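Side-chain contacts in putative TRAP PERIPLASMIC SOLUTE BINDING PROTEIN (Haemophilus influenzae, PDB 4PBQ), which probably serves as the periplasmic solute-binding component of a TRAP transporter and is seen here with L-gulonate in its ligand pocket: residues 25-30 / 236-241; 101-106 / 125-130; 145-150 / 167-172. All coordinates share one frame; numbering follows the deposited sequence.

Contact 1 (25-30 / 236-241); sequences TIIKLG and LQISLK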
loop_
_atom_site.group_PDB
_atom_site.type_symbol
_atom_site.label_atom_id
_atom_site.label_comp_id
_atom_site.label_asym_id
_atom_site.label_seq_id
_atom_site.Cartn_x
_atom_site.Cartn_y
_atom_site.Cartn_z
ATOM N N THR A 25 16.356 -17.156 17.050
ATOM C CA THR A 25 15.119 -16.369 17.043
ATOM C C THR A 25 14.410 -16.495 15.694
ATOM O O THR A 25 14.997 -16.237 14.642
ATOM C CB THR A 25 15.420 -14.885 17.359
ATOM O OG1 THR A 25 15.968 -14.775 18.680
ATOM C CG2 THR A 25 14.159 -14.048 17.271
ATOM N N ILE A 26 13.152 -16.913 15.737
ATOM C CA ILE A 26 12.376 -17.106 14.539
ATOM C C ILE A 26 11.403 -15.956 14.406
ATOM O O ILE A 26 10.537 -15.765 15.265
ATOM C CB ILE A 26 11.601 -18.420 14.567
ATOM C CG1 ILE A 26 12.581 -19.588 14.641
ATOM C CG2 ILE A 26 10.758 -18.549 13.331
ATOM C CD1 ILE A 26 11.921 -20.884 14.960
ATOM N N ILE A 27 11.591 -15.184 13.342
ATOM C CA ILE A 27 10.754 -14.030 13.039
ATOM C C ILE A 27 9.831 -14.344 11.855
ATOM O O ILE A 27 10.281 -14.486 10.721
ATOM C CB ILE A 27 11.659 -12.847 12.746
ATOM C CG1 ILE A 27 12.356 -12.431 14.046
ATOM C CG2 ILE A 27 10.881 -11.686 12.180
ATOM C CD1 ILE A 27 13.401 -11.388 13.855
ATOM N N LYS A 28 8.531 -14.465 12.126
ATOM C CA LYS A 28 7.570 -14.743 11.074
ATOM C C LYS A 28 7.243 -13.394 10.457
ATOM O O LYS A 28 7.044 -12.424 11.184
ATOM C CB LYS A 28 6.275 -15.359 11.612
ATOM C CG LYS A 28 6.449 -16.679 12.349
ATOM C CD LYS A 28 5.093 -17.314 12.696
ATOM C CE LYS A 28 4.218 -16.418 13.569
ATOM N NZ LYS A 28 4.836 -16.131 14.882
ATOM N N LEU A 29 7.231 -13.351 9.137
ATOM C CA LEU A 29 6.981 -12.105 8.390
ATOM C C LEU A 29 5.823 -12.315 7.434
ATOM O O LEU A 29 5.918 -13.060 6.434
ATOM C CB LEU A 29 8.243 -11.686 7.633
ATOM C CG LEU A 29 8.220 -10.265 7.067
ATOM C CD1 LEU A 29 9.651 -9.882 6.736
ATOM C CD2 LEU A 29 7.319 -10.113 5.857
ATOM N N GLY A 30 4.702 -11.657 7.723
ATOM C CA GLY A 30 3.508 -11.867 6.929
ATOM C C GLY A 30 3.152 -10.676 6.058
ATOM O O GLY A 30 3.378 -9.550 6.446
ATOM N N LEU A 236 7.468 -2.019 5.689
ATOM C CA LEU A 236 8.150 -3.160 6.298
ATOM C C LEU A 236 8.346 -2.851 7.755
ATOM O O LEU A 236 8.995 -1.860 8.108
ATOM C CB LEU A 236 9.518 -3.357 5.656
ATOM C CG LEU A 236 10.395 -4.442 6.256
ATOM C CD1 LEU A 236 9.715 -5.804 6.200
ATOM C CD2 LEU A 236 11.697 -4.474 5.470
ATOM N N GLN A 237 7.797 -3.715 8.600
ATOM C CA GLN A 237 7.664 -3.446 10.015
ATOM C C GLN A 237 8.127 -4.631 10.853
ATOM O O GLN A 237 8.035 -5.759 10.407
ATOM C CB GLN A 237 6.186 -3.212 10.342
ATOM C CG GLN A 237 5.599 -1.969 9.713
ATOM C CD GLN A 237 4.086 -2.061 9.586
ATOM O OE1 GLN A 237 3.341 -1.667 10.495
ATOM N NE2 GLN A 237 3.633 -2.646 8.489
ATOM N N ILE A 238 8.573 -4.350 12.071
ATOM C CA ILE A 238 8.898 -5.410 13.033
ATOM C C ILE A 238 8.162 -5.054 14.328
ATOM O O ILE A 238 8.090 -3.893 14.717
ATOM C CB ILE A 238 10.428 -5.564 13.194
ATOM C CG1 ILE A 238 10.800 -6.732 14.108
ATOM C CG2 ILE A 238 11.050 -4.346 13.735
ATOM C CD1 ILE A 238 12.157 -7.366 13.674
ATOM N N SER A 239 7.556 -6.047 14.960
ATOM C CA SER A 239 6.946 -5.828 16.253
ATOM C C SER A 239 7.940 -5.235 17.239
ATOM O O SER A 239 9.093 -5.677 17.344
ATOM C CB SER A 239 6.436 -7.146 16.821
ATOM O OG SER A 239 5.957 -6.985 18.143
ATOM N N LEU A 240 7.508 -4.240 17.989
ATOM C CA LEU A 240 8.383 -3.622 18.979
ATOM C C LEU A 240 8.778 -4.617 20.073
ATOM O O LEU A 240 9.880 -4.553 20.610
ATOM C CB LEU A 240 7.702 -2.397 19.582
ATOM C CG LEU A 240 8.609 -1.406 20.319
ATOM C CD1 LEU A 240 9.656 -0.806 19.383
ATOM C CD2 LEU A 240 7.759 -0.334 20.934
ATOM N N LYS A 241 7.881 -5.551 20.391
ATOM C CA LYS A 241 8.190 -6.594 21.359
ATOM C C LYS A 241 9.362 -7.440 20.890
ATOM O O LYS A 241 10.214 -7.807 21.699
ATOM C CB LYS A 241 6.978 -7.466 21.625
ATOM C CG LYS A 241 5.857 -6.759 22.387
ATOM C CD LYS A 241 4.631 -7.667 22.520
ATOM C CE LYS A 241 3.784 -7.327 23.751
ATOM N NZ LYS A 241 3.388 -5.890 23.813
#
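L29 and I238 form the nearest CA pair across this contact, 8.4 Å apart. The strands 25-30 and 231-239 run in broadly opposed but strongly skewed senses and exchange no hydrogen bonds. Strand 86-89 lies between them in the sheet, parallel to 25-30 and antiparallel to 231-239, so these second neighbours meet through side chains alone. The opposed senses bring I27 to I238 and L29 to L236. L29 and L236 both hold CG anti to the backbone N (chi1 -167° in L29), and this carries the ends of two side chains that start out obliquely into reach. The two leucines cross at about a right angle, L29 CD1 lying 4.1 Å from L236 CD1. L43 and F47 of helix 38-54 pack on both, placing the pair between sheet and helix in the manner of an alpha/beta layered domain, as in other TRAP solute-binding proteins. I27 points toward strand 231-239 and extends its CG1 branch until CD1 is 4.2 Å from I238 CD1. Leucine and isoleucine suit these buried places: their methyl ends fill space between the strands and bring in no polar atom that would need a partner. K28, on the other side of its strand, reaches E85 in a salt bridge. Where strand 231-239 gives way to helix 240-243, S239 is the N-cap: its OG accepts a weak bond from K241 N at 3.3 Å and bonds to L79 O.

Contact 2 (101-106 / 125-130); sequences GVWEWP and NKIGQK. With 2UF (L-gulonate), chain D.
I127 is the residue of helix 122-129 that meets V102 and W103 of the 3-10 turn that ends at E104. N125, at the start of 125-130, points away from that turn, and K126 after it is exposed, as suits the polar side of a surface helix. I127 faces the turn. Its CG1 sits beside the backbone N (chi1 -69°) and the chain is extended beyond it, which sends CD1 against both partners, 3.9 Å from W103 CZ2 and 4.1 Å from V102 CG1. V102 and I127 cross at about a right angle, whereas W103 and I127 approach from opposite directions. Across the contact V102 wedges between two indoles: CG1 stands 3.7 Å above the plane of the W103 ring, over its centre, and CG2 lies over one face of W105, offset toward the rim. F309 stacks on W105, and Y141 meets W103 edge-to-face. This buried apolar layer backs E104, whose carboxylate takes two hydrogen bonds from L-gulonate, O1 to OE1 at 2.7 Å and O2 to OE2 at 2.6 Å. S232 OG also bonds E104 OE2. Helix 122-129 thus packs on the turn that brings E104 into the L-gulonate pocket.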
loop_
_atom_site.group_PDB
_atom_site.type_symbol
_atom_site.label_atom_id
_atom_site.label_comp_id
_atom_site.label_asym_id
_atom_site.label_seq_id
_atom_site.Cartn_x
_atom_site.Cartn_y
_atom_site.Cartn_z
ATOM N N GLY A 101 -2.138 7.409 7.845
ATOM C CA GLY A 101 -2.763 7.247 6.550
ATOM C C GLY A 101 -2.482 8.361 5.541
ATOM O O GLY A 101 -2.977 8.311 4.400
ATOM N N VAL A 102 -1.693 9.355 5.949
ATOM C CA VAL A 102 -1.497 10.558 5.145
ATOM C C VAL A 102 -0.926 10.265 3.752
ATOM O O VAL A 102 -1.255 10.966 2.801
ATOM C CB VAL A 102 -0.620 11.608 5.880
ATOM C CG1 VAL A 102 0.806 11.113 6.085
ATOM C CG2 VAL A 102 -0.623 12.932 5.134
ATOM N N TRP A 103 -0.101 9.224 3.622
ATOM C CA TRP A 103 0.585 8.967 2.348
ATOM C C TRP A 103 -0.376 8.581 1.239
ATOM O O TRP A 103 -0.022 8.714 0.084
ATOM C CB TRP A 103 1.667 7.873 2.499
ATOM C CG TRP A 103 2.448 8.062 3.740
ATOM C CD1 TRP A 103 2.495 7.230 4.829
ATOM C CD2 TRP A 103 3.289 9.182 4.057
ATOM N NE1 TRP A 103 3.302 7.775 5.802
ATOM C CE2 TRP A 103 3.801 8.970 5.344
ATOM C CE3 TRP A 103 3.655 10.350 3.374
ATOM C CZ2 TRP A 103 4.643 9.875 5.957
ATOM C CZ3 TRP A 103 4.506 11.245 3.997
ATOM C CH2 TRP A 103 4.980 11.010 5.264
ATOM N N GLU A 104 -1.565 8.093 1.609
ATOM C CA GLU A 104 -2.605 7.699 0.672
ATOM C C GLU A 104 -3.645 8.806 0.414
ATOM O O GLU A 104 -4.634 8.576 -0.266
ATOM C CB GLU A 104 -3.292 6.420 1.151
ATOM C CG GLU A 104 -2.442 5.153 0.870
ATOM C CD GLU A 104 -3.022 3.874 1.478
ATOM O OE1 GLU A 104 -3.761 3.980 2.490
ATOM O OE2 GLU A 104 -2.789 2.776 0.901
ATOM N N TRP A 105 -3.411 10.020 0.895
ATOM C CA TRP A 105 -4.314 11.106 0.540
ATOM C C TRP A 105 -4.245 11.326 -0.978
ATOM O O TRP A 105 -3.166 11.271 -1.575
ATOM C CB TRP A 105 -3.980 12.370 1.326
ATOM C CG TRP A 105 -4.329 12.273 2.796
ATOM C CD1 TRP A 105 -4.825 11.180 3.454
ATOM C CD2 TRP A 105 -4.158 13.288 3.778
ATOM N NE1 TRP A 105 -4.989 11.470 4.795
ATOM C CE2 TRP A 105 -4.583 12.755 5.015
ATOM C CE3 TRP A 105 -3.694 14.605 3.738
ATOM C CZ2 TRP A 105 -4.566 13.501 6.188
ATOM C CZ3 TRP A 105 -3.685 15.341 4.907
ATOM C CH2 TRP A 105 -4.123 14.789 6.109
ATOM N N PRO A 106 -5.393 11.594 -1.618
ATOM C CA PRO A 106 -5.416 11.600 -3.095
ATOM C C PRO A 106 -4.552 12.688 -3.727
ATOM O O PRO A 106 -4.501 13.821 -3.241
ATOM C CB PRO A 106 -6.901 11.813 -3.414
ATOM C CG PRO A 106 -7.595 11.205 -2.251
ATOM C CD PRO A 106 -6.755 11.596 -1.061
ATOM N N ASN A 125 10.077 9.936 8.112
ATOM C CA ASN A 125 10.789 9.250 9.196
ATOM C C ASN A 125 10.121 9.542 10.537
ATOM O O ASN A 125 9.885 8.653 11.355
ATOM C CB ASN A 125 12.257 9.678 9.231
ATOM C CG ASN A 125 13.042 8.992 10.335
ATOM O OD1 ASN A 125 13.615 7.922 10.135
ATOM N ND2 ASN A 125 13.069 9.607 11.505
ATOM N N LYS A 126 9.799 10.809 10.748
ATOM C CA LYS A 126 9.226 11.242 12.014
ATOM C C LYS A 126 7.849 10.628 12.249
ATOM O O LYS A 126 7.543 10.191 13.352
ATOM C CB LYS A 126 9.165 12.772 12.070
ATOM C CG LYS A 126 8.520 13.322 13.326
ATOM C CD LYS A 126 8.593 14.850 13.345
ATOM C CE LYS A 126 7.701 15.440 14.435
ATOM N NZ LYS A 126 6.257 15.348 14.064
ATOM N N ILE A 127 7.025 10.573 11.208
ATOM C CA ILE A 127 5.720 9.954 11.325
ATOM C C ILE A 127 5.898 8.455 11.542
ATOM O O ILE A 127 5.211 7.858 12.362
ATOM C CB ILE A 127 4.838 10.253 10.093
ATOM C CG1 ILE A 127 4.469 11.745 10.099
ATOM C CG2 ILE A 127 3.596 9.389 10.112
ATOM C CD1 ILE A 127 3.563 12.174 8.952
ATOM N N GLY A 128 6.865 7.857 10.844
ATOM C CA GLY A 128 7.145 6.438 11.034
ATOM C C GLY A 128 7.493 6.082 12.477
ATOM O O GLY A 128 7.069 5.037 13.002
ATOM N N GLN A 129 8.289 6.945 13.119
ATOM C CA GLN A 129 8.694 6.775 14.518
ATOM C C GLN A 129 7.512 6.747 15.473
ATOM O O GLN A 129 7.563 6.109 16.521
ATOM C CB GLN A 129 9.651 7.895 14.924
ATOM C CG GLN A 129 11.065 7.717 14.385
ATOM C CD GLN A 129 11.959 8.928 14.635
ATOM O OE1 GLN A 129 13.053 9.017 14.080
ATOM N NE2 GLN A 129 11.498 9.862 15.466
ATOM N N LYS A 130 6.436 7.438 15.107
ATOM C CA LYS A 130 5.245 7.469 15.947
ATOM C C LYS A 130 4.531 6.124 16.021
ATOM O O LYS A 130 3.688 5.931 16.895
ATOM C CB LYS A 130 4.242 8.498 15.432
ATOM C CG LYS A 130 4.691 9.946 15.548
ATOM C CD LYS A 130 3.646 10.890 14.938
ATOM C CE LYS A 130 3.800 12.322 15.451
ATOM N NZ LYS A 130 5.225 12.737 15.542
HETATM O O6A 2UF D . -6.726 -4.444 0.475
HETATM C C6 2UF D . -6.313 -3.507 -0.222
HETATM O O6B 2UF D . -6.880 -3.050 -1.226
HETATM C C5 2UF D . -4.950 -2.901 0.171
HETATM O O5 2UF D . -4.340 -2.381 -0.991
HETATM C C4 2UF D . -5.128 -1.775 1.214
HETATM O O4 2UF D . -5.633 -2.326 2.442
HETATM C C3 2UF D . -3.780 -1.059 1.446
HETATM O O3 2UF D . -2.682 -1.996 1.721
HETATM C C2 2UF D . -3.869 -0.059 2.611
HETATM O O2 2UF D . -2.714 0.748 2.482
HETATM C C1 2UF D . -5.110 0.877 2.482
HETATM O O1 2UF D . -5.011 1.870 3.515
#

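Contact 3 (145-150 / 167-172); sequences GFRVIS and RVPLNS. With 2UF (L-gulonate), chain D.
R147 and R167 come together around L-gulonate, R147 NH2 lying 4.4 Å from R167 NH1, with one carboxylate oxygen between them. R167 meets the carboxylate with two nearly straight bonds, NH1 to O6B at 2.8 Å (173°) and NH2 to O6A at 2.9 Å (170°). A bend at chi2 (-93°) turns its guanidinium to the carboxylate. R147 NH2 also donates to O6B, at 3.0 Å, while R147 NH1 binds the adjacent hydroxyl oxygen O5 at 2.9 Å. An arginine suits both places, since its flat group offers paired donors at one edge. R147 NE forms a salt bridge with E206, which holds its guanidinium in place, and R167 NE bonds M188 O. At the far end of the ligand N171 ND2 donates to O1 at 2.9 Å, and its OD1 caps L173 N at the start of helix 172-180. Packing is supplied by P169, a rigid ring with CG 3.7 Å from R147 NH2 and CB against the ligand; its CA lies 3.5 Å above the R167 guanidinium plane, toward the rim. The two-point bond from R167 to the carboxylate is as in many TRAP solute-binding proteins, where an arginine pairs with the substrate's carboxylate.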
loop_
_atom_site.group_PDB
_atom_site.type_symbol
_atom_site.label_atom_id
_atom_site.label_comp_id
_atom_site.label_asym_id
_atom_site.label_seq_id
_atom_site.Cartn_x
_atom_site.Cartn_y
_atom_site.Cartn_z
ATOM N N GLY A 145 2.267 0.952 -5.022
ATOM C CA GLY A 145 2.134 1.772 -6.202
ATOM C C GLY A 145 0.880 2.625 -6.254
ATOM O O GLY A 145 0.039 2.590 -5.332
ATOM N N PHE A 146 0.773 3.402 -7.325
ATOM C CA PHE A 146 -0.470 4.128 -7.562
ATOM C C PHE A 146 -1.610 3.189 -7.820
ATOM O O PHE A 146 -1.476 2.193 -8.524
ATOM C CB PHE A 146 -0.311 5.081 -8.719
ATOM C CG PHE A 146 0.507 6.296 -8.384
ATOM C CD1 PHE A 146 -0.071 7.397 -7.771
ATOM C CD2 PHE A 146 1.854 6.324 -8.674
ATOM C CE1 PHE A 146 0.681 8.511 -7.463
ATOM C CE2 PHE A 146 2.634 7.434 -8.371
ATOM C CZ PHE A 146 2.060 8.532 -7.767
ATOM N N ARG A 147 -2.777 3.563 -7.308
ATOM C CA ARG A 147 -3.947 2.730 -7.468
ATOM C C ARG A 147 -4.754 3.096 -8.722
ATOM O O ARG A 147 -4.921 4.272 -9.053
ATOM C CB ARG A 147 -4.826 2.837 -6.211
ATOM C CG ARG A 147 -4.081 2.427 -4.945
ATOM C CD ARG A 147 -4.867 2.636 -3.721
ATOM N NE ARG A 147 -5.873 1.614 -3.433
ATOM C CZ ARG A 147 -5.657 0.522 -2.716
ATOM N NH1 ARG A 147 -4.455 0.292 -2.194
ATOM N NH2 ARG A 147 -6.640 -0.315 -2.488
ATOM N N VAL A 148 -5.225 2.063 -9.405
ATOM C CA VAL A 148 -6.065 2.207 -10.597
ATOM C C VAL A 148 -7.397 1.490 -10.345
ATOM O O VAL A 148 -7.508 0.657 -9.442
ATOM C CB VAL A 148 -5.367 1.713 -11.885
ATOM C CG1 VAL A 148 -4.082 2.469 -12.091
ATOM C CG2 VAL A 148 -5.104 0.210 -11.850
ATOM N N ILE A 149 -8.418 1.851 -11.110
ATOM C CA ILE A 149 -9.740 1.240 -10.954
ATOM C C ILE A 149 -9.964 0.118 -11.956
ATOM O O ILE A 149 -9.826 0.308 -13.158
ATOM C CB ILE A 149 -10.845 2.299 -11.156
ATOM C CG1 ILE A 149 -10.696 3.413 -10.113
ATOM C CG2 ILE A 149 -12.221 1.648 -11.060
ATOM C CD1 ILE A 149 -11.585 4.632 -10.385
ATOM N N SER A 150 -10.266 -1.074 -11.461
ATOM C CA SER A 150 -10.679 -2.154 -12.322
ATOM C C SER A 150 -12.207 -2.250 -12.270
ATOM O O SER A 150 -12.814 -1.958 -11.250
ATOM C CB SER A 150 -10.029 -3.472 -11.930
ATOM O OG SER A 150 -10.461 -3.958 -10.686
ATOM N N ARG A 167 -15.721 -2.105 -4.510
ATOM C CA ARG A 167 -15.102 -2.493 -3.257
ATOM C C ARG A 167 -14.019 -1.487 -2.917
ATOM O O ARG A 167 -13.260 -1.066 -3.793
ATOM C CB ARG A 167 -14.488 -3.882 -3.336
ATOM C CG ARG A 167 -13.738 -4.300 -2.100
ATOM C CD ARG A 167 -12.267 -3.988 -2.175
ATOM N NE ARG A 167 -11.535 -4.426 -0.997
ATOM C CZ ARG A 167 -10.241 -4.215 -0.828
ATOM N NH1 ARG A 167 -9.538 -3.576 -1.774
ATOM N NH2 ARG A 167 -9.645 -4.638 0.270
ATOM N N VAL A 168 -13.935 -1.124 -1.644
ATOM C CA VAL A 168 -12.796 -0.363 -1.133
ATOM C C VAL A 168 -12.163 -1.091 0.067
ATOM O O VAL A 168 -12.778 -1.977 0.668
ATOM C CB VAL A 168 -13.175 1.093 -0.741
ATOM C CG1 VAL A 168 -13.635 1.871 -1.980
ATOM C CG2 VAL A 168 -14.261 1.090 0.344
ATOM N N PRO A 169 -10.940 -0.718 0.416
ATOM C CA PRO A 169 -10.307 -1.420 1.556
ATOM C C PRO A 169 -10.910 -1.064 2.913
ATOM O O PRO A 169 -11.854 -0.245 3.009
ATOM C CB PRO A 169 -8.851 -0.975 1.500
ATOM C CG PRO A 169 -8.777 0.143 0.508
ATOM C CD PRO A 169 -9.992 0.085 -0.363
ATOM N N LEU A 170 -10.378 -1.718 3.948
ATOM C CA LEU A 170 -10.822 -1.547 5.326
ATOM C C LEU A 170 -10.258 -0.265 5.957
ATOM O O LEU A 170 -9.553 -0.302 6.973
ATOM C CB LEU A 170 -10.384 -2.765 6.138
ATOM C CG LEU A 170 -10.933 -4.110 5.632
ATOM C CD1 LEU A 170 -10.293 -5.248 6.441
ATOM C CD2 LEU A 170 -12.433 -4.201 5.717
ATOM N N ASN A 171 -10.641 0.864 5.360
ATOM C CA ASN A 171 -10.070 2.160 5.655
ATOM C C ASN A 171 -11.049 3.219 5.167
ATOM O O ASN A 171 -11.313 3.312 3.986
ATOM C CB ASN A 171 -8.720 2.285 4.956
ATOM C CG ASN A 171 -8.063 3.639 5.168
ATOM O OD1 ASN A 171 -8.689 4.607 5.588
ATOM N ND2 ASN A 171 -6.778 3.703 4.850
ATOM N N SER A 172 -11.657 3.949 6.103
ATOM C CA SER A 172 -12.720 4.896 5.745
ATOM C C SER A 172 -12.242 6.017 4.822
ATOM O O SER A 172 -13.068 6.671 4.152
ATOM C CB SER A 172 -13.353 5.473 7.013
ATOM O OG SER A 172 -12.381 6.223 7.724
HETATM O O6A 2UF D . -6.726 -4.444 0.475
HETATM C C6 2UF D . -6.313 -3.507 -0.222
HETATM O O6B 2UF D . -6.880 -3.050 -1.226
HETATM C C5 2UF D . -4.950 -2.901 0.171
HETATM O O5 2UF D . -4.340 -2.381 -0.991
HETATM C C4 2UF D . -5.128 -1.775 1.214
HETATM O O4 2UF D . -5.633 -2.326 2.442
HETATM C C3 2UF D . -3.780 -1.059 1.446
HETATM O O3 2UF D . -2.682 -1.996 1.721
HETATM C C2 2UF D . -3.869 -0.059 2.611
HETATM O O2 2UF D . -2.714 0.748 2.482
HETATM C C1 2UF D . -5.110 0.877 2.482
HETATM O O1 2UF D . -5.011 1.870 3.515
#

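Following the chain from the N terminus, strand 25-30 opens contact 1, which closes only at 236-241 after more than 200 residues. Contacts 2 and 3 both fall within that span, one after the other, and none of the three cross. Contact 2 ties the 3-10 turn to helix 122-129; contact 3 then ties strand 136-151 to the end of strand 165-168. Contact 1 joins the N-terminal strand to strand 231-239, a sheet neighbour of strand 136-151, so contacts 1 and 3 reach the same sheet although their centres are about 26 Å apart. Contacts 2 and 3, with centres about 17 Å apart, touch at E104 and N171, and both reach L-gulonate.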